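Local coordinates for hypothetical protein (Staphylococcus aureus subsp. aureus, PDB 2ETS) that is of unknown function but belongs to the DUF1798 family, representatives of which adopt a four-helical bundle fold, at residues K48-H53 / E92-R97. Numbering follows the deposited sequence.
Sequences KPYTEH and ECHFKR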
loop_
_atom_site.group_PDB
_atom_site.type_symbol
_atom_site.label_atom_id
_atom_site.label_comp_id
_atom_site.label_asym_id
_atom_site.label_seq_id
_atom_site.Cartn_x
_atom_site.Cartn_y
_atom_site.Cartn_z
ATOM N N LYS A 48 -1.169 -14.492 4.406
ATOM C CA LYS A 48 -2.099 -14.739 3.315
ATOM C C LYS A 48 -3.391 -13.918 3.474
ATOM O O LYS A 48 -3.749 -13.152 2.574
ATOM C CB LYS A 48 -2.414 -16.245 3.186
ATOM C CG LYS A 48 -3.054 -16.644 1.856
ATOM C CD LYS A 48 -3.369 -18.146 1.804
ATOM C CE LYS A 48 -4.251 -18.528 0.566
ATOM N NZ LYS A 48 -5.701 -18.831 0.904
ATOM N N PRO A 49 -4.071 -14.037 4.628
ATOM C CA PRO A 49 -5.277 -13.236 4.791
ATOM C C PRO A 49 -5.059 -11.727 4.657
ATOM O O PRO A 49 -5.889 -11.024 4.084
ATOM C CB PRO A 49 -5.740 -13.580 6.221
ATOM C CG PRO A 49 -5.070 -14.849 6.571
ATOM C CD PRO A 49 -3.763 -14.820 5.840
ATOM N N TYR A 50 -3.930 -11.239 5.149
ATOM C CA TYR A 50 -3.644 -9.828 5.100
ATOM C C TYR A 50 -3.436 -9.331 3.675
ATOM O O TYR A 50 -4.021 -8.323 3.254
ATOM C CB TYR A 50 -2.400 -9.496 5.925
ATOM C CG TYR A 50 -2.155 -8.019 5.943
ATOM C CD1 TYR A 50 -2.991 -7.165 6.683
ATOM C CD2 TYR A 50 -1.157 -7.456 5.167
ATOM C CE1 TYR A 50 -2.770 -5.784 6.696
ATOM C CE2 TYR A 50 -0.951 -6.084 5.138
ATOM C CZ TYR A 50 -1.742 -5.261 5.931
ATOM O OH TYR A 50 -1.543 -3.912 5.902
ATOM N N THR A 51 -2.591 -10.042 2.943
ATOM C CA THR A 51 -2.284 -9.685 1.535
ATOM C C THR A 51 -3.516 -9.830 0.658
ATOM O O THR A 51 -3.738 -9.034 -0.229
ATOM C CB THR A 51 -1.181 -10.558 0.957
ATOM O OG1 THR A 51 -1.599 -11.930 1.019
ATOM C CG2 THR A 51 0.113 -10.349 1.713
ATOM N N GLU A 52 -4.331 -10.831 0.918
ATOM C CA GLU A 52 -5.608 -10.944 0.209
ATOM C C GLU A 52 -6.566 -9.780 0.504
ATOM O O GLU A 52 -7.279 -9.331 -0.382
ATOM C CB GLU A 52 -6.267 -12.272 0.540
ATOM C CG GLU A 52 -5.531 -13.449 -0.081
ATOM C CD GLU A 52 -6.253 -14.770 0.145
ATOM O OE1 GLU A 52 -7.226 -14.806 0.946
ATOM O OE2 GLU A 52 -5.834 -15.767 -0.483
ATOM N N HIS A 53 -6.573 -9.277 1.734
ATOM C CA HIS A 53 -7.411 -8.118 2.072
ATOM C C HIS A 53 -6.876 -6.876 1.344
ATOM O O HIS A 53 -7.641 -6.055 0.836
ATOM C CB HIS A 53 -7.466 -7.920 3.591
ATOM C CG HIS A 53 -7.746 -6.515 4.034
ATOM N ND1 HIS A 53 -9.011 -5.960 4.030
ATOM C CD2 HIS A 53 -6.925 -5.579 4.573
ATOM C CE1 HIS A 53 -8.946 -4.725 4.501
ATOM N NE2 HIS A 53 -7.691 -4.467 4.839
ATOM N N GLU A 92 6.174 -7.890 2.676
ATOM C CA GLU A 92 7.496 -7.735 3.281
ATOM C C GLU A 92 7.431 -7.361 4.760
ATOM O O GLU A 92 8.377 -7.634 5.531
ATOM C CB GLU A 92 8.329 -6.735 2.492
ATOM C CG GLU A 92 8.698 -7.260 1.137
ATOM C CD GLU A 92 9.366 -6.213 0.256
ATOM O OE1 GLU A 92 9.685 -5.104 0.726
ATOM O OE2 GLU A 92 9.578 -6.539 -0.917
ATOM N N CYS A 93 6.301 -6.798 5.171
ATOM C CA CYS A 93 6.190 -6.261 6.509
ATOM C C CYS A 93 6.033 -7.380 7.550
ATOM O O CYS A 93 6.039 -7.126 8.774
ATOM C CB CYS A 93 5.048 -5.246 6.574
ATOM S SG CYS A 93 3.389 -6.018 6.470
ATOM N N HIS A 94 5.921 -8.611 7.050
ATOM C CA HIS A 94 5.702 -9.774 7.890
ATOM C C HIS A 94 6.966 -10.609 8.048
ATOM O O HIS A 94 6.932 -11.657 8.683
ATOM C CB HIS A 94 4.577 -10.637 7.293
ATOM C CG HIS A 94 3.257 -9.941 7.226
ATOM N ND1 HIS A 94 2.510 -9.625 8.357
ATOM C CD2 HIS A 94 2.536 -9.518 6.163
ATOM C CE1 HIS A 94 1.399 -9.016 7.976
ATOM N NE2 HIS A 94 1.391 -8.939 6.652
ATOM N N PHE A 95 8.079 -10.138 7.478
ATOM C CA PHE A 95 9.337 -10.897 7.484
ATOM C C PHE A 95 10.437 -10.158 8.221
ATOM O O PHE A 95 10.743 -9.004 7.894
ATOM C CB PHE A 95 9.777 -11.241 6.056
ATOM C CG PHE A 95 8.941 -12.318 5.417
ATOM C CD1 PHE A 95 7.786 -11.985 4.710
ATOM C CD2 PHE A 95 9.277 -13.654 5.552
ATOM C CE1 PHE A 95 6.975 -12.951 4.150
ATOM C CE2 PHE A 95 8.483 -14.645 4.966
ATOM C CZ PHE A 95 7.323 -14.290 4.263
ATOM N N LYS A 96 11.033 -10.836 9.205
ATOM C CA LYS A 96 12.094 -10.257 10.041
ATOM C C LYS A 96 13.308 -9.945 9.218
ATOM O O LYS A 96 14.028 -9.001 9.531
ATOM C CB LYS A 96 12.490 -11.171 11.204
ATOM C CG LYS A 96 13.115 -12.533 10.830
ATOM C CD LYS A 96 13.401 -13.328 12.100
ATOM C CE LYS A 96 14.043 -14.674 11.820
ATOM N NZ LYS A 96 14.114 -15.571 13.070
ATOM N N ARG A 97 13.510 -10.708 8.141
ATOM C CA ARG A 97 14.680 -10.528 7.315
ATOM C C ARG A 97 14.507 -9.358 6.336
ATOM O O ARG A 97 15.452 -8.931 5.710
ATOM C CB ARG A 97 15.051 -11.834 6.590
#
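Tyr50 and His94 meet as an offset edge-to-face aromatic pair, and this one ring contact makes up most of the contact between segments 48-53 and 92-97, a worked example of how a helix side chain can pack against a ring carried by a loop. The histidine supplies the edge: its NE2 leads toward the tyrosine, ending 3.3 Å from Tyr50 CD2, while Tyr50 CG lies 3.7 Å from the same nitrogen. The imidazole is thus aimed at the CG-CD2 side of the phenol ring and not at its centre. With ring centroids 5.2 Å apart and planes inclined at 76°, the two are nearly perpendicular, and Tyr50 CD2 sits close to the imidazole plane.

Tyr50 reaches its partner with CG anti to the backbone N (chi1 -176°), beside the carbonyl carbon, which brings its ring up to the imidazole edge. On the other side, a type I turn from Glu92 to Phe95, closed by the bond from Phe95 N to Glu92 O at 3.2 Å, brings His94 round to face the helix. Cys93 SG lies above one face of the imidazole, toward its rim. From Cys93 SG to the centroid of the Tyr50 ring is 5.4 Å, an oblique sulfur-aromatic contact.

Each ring is also held at one polar atom. Tyr50 OH is hydrogen-bonded to Glu23 OE1, and His94 ND1 to His41 ND1, fastening the imidazole at the nitrogen that does not meet the tyrosine.

Within the four-helical bundle, Tyr50 touches Asn26 and Met27 of helix 12-37 and Ser90 of helix 76-92, Cys93 packs on Met27 and on Phe103 of helix 100-120, and His94 on Thr46 and Val47. The pair thus joins the 76-92/100-120 connection to helix 43-63 by ring packing, beside helix 12-37.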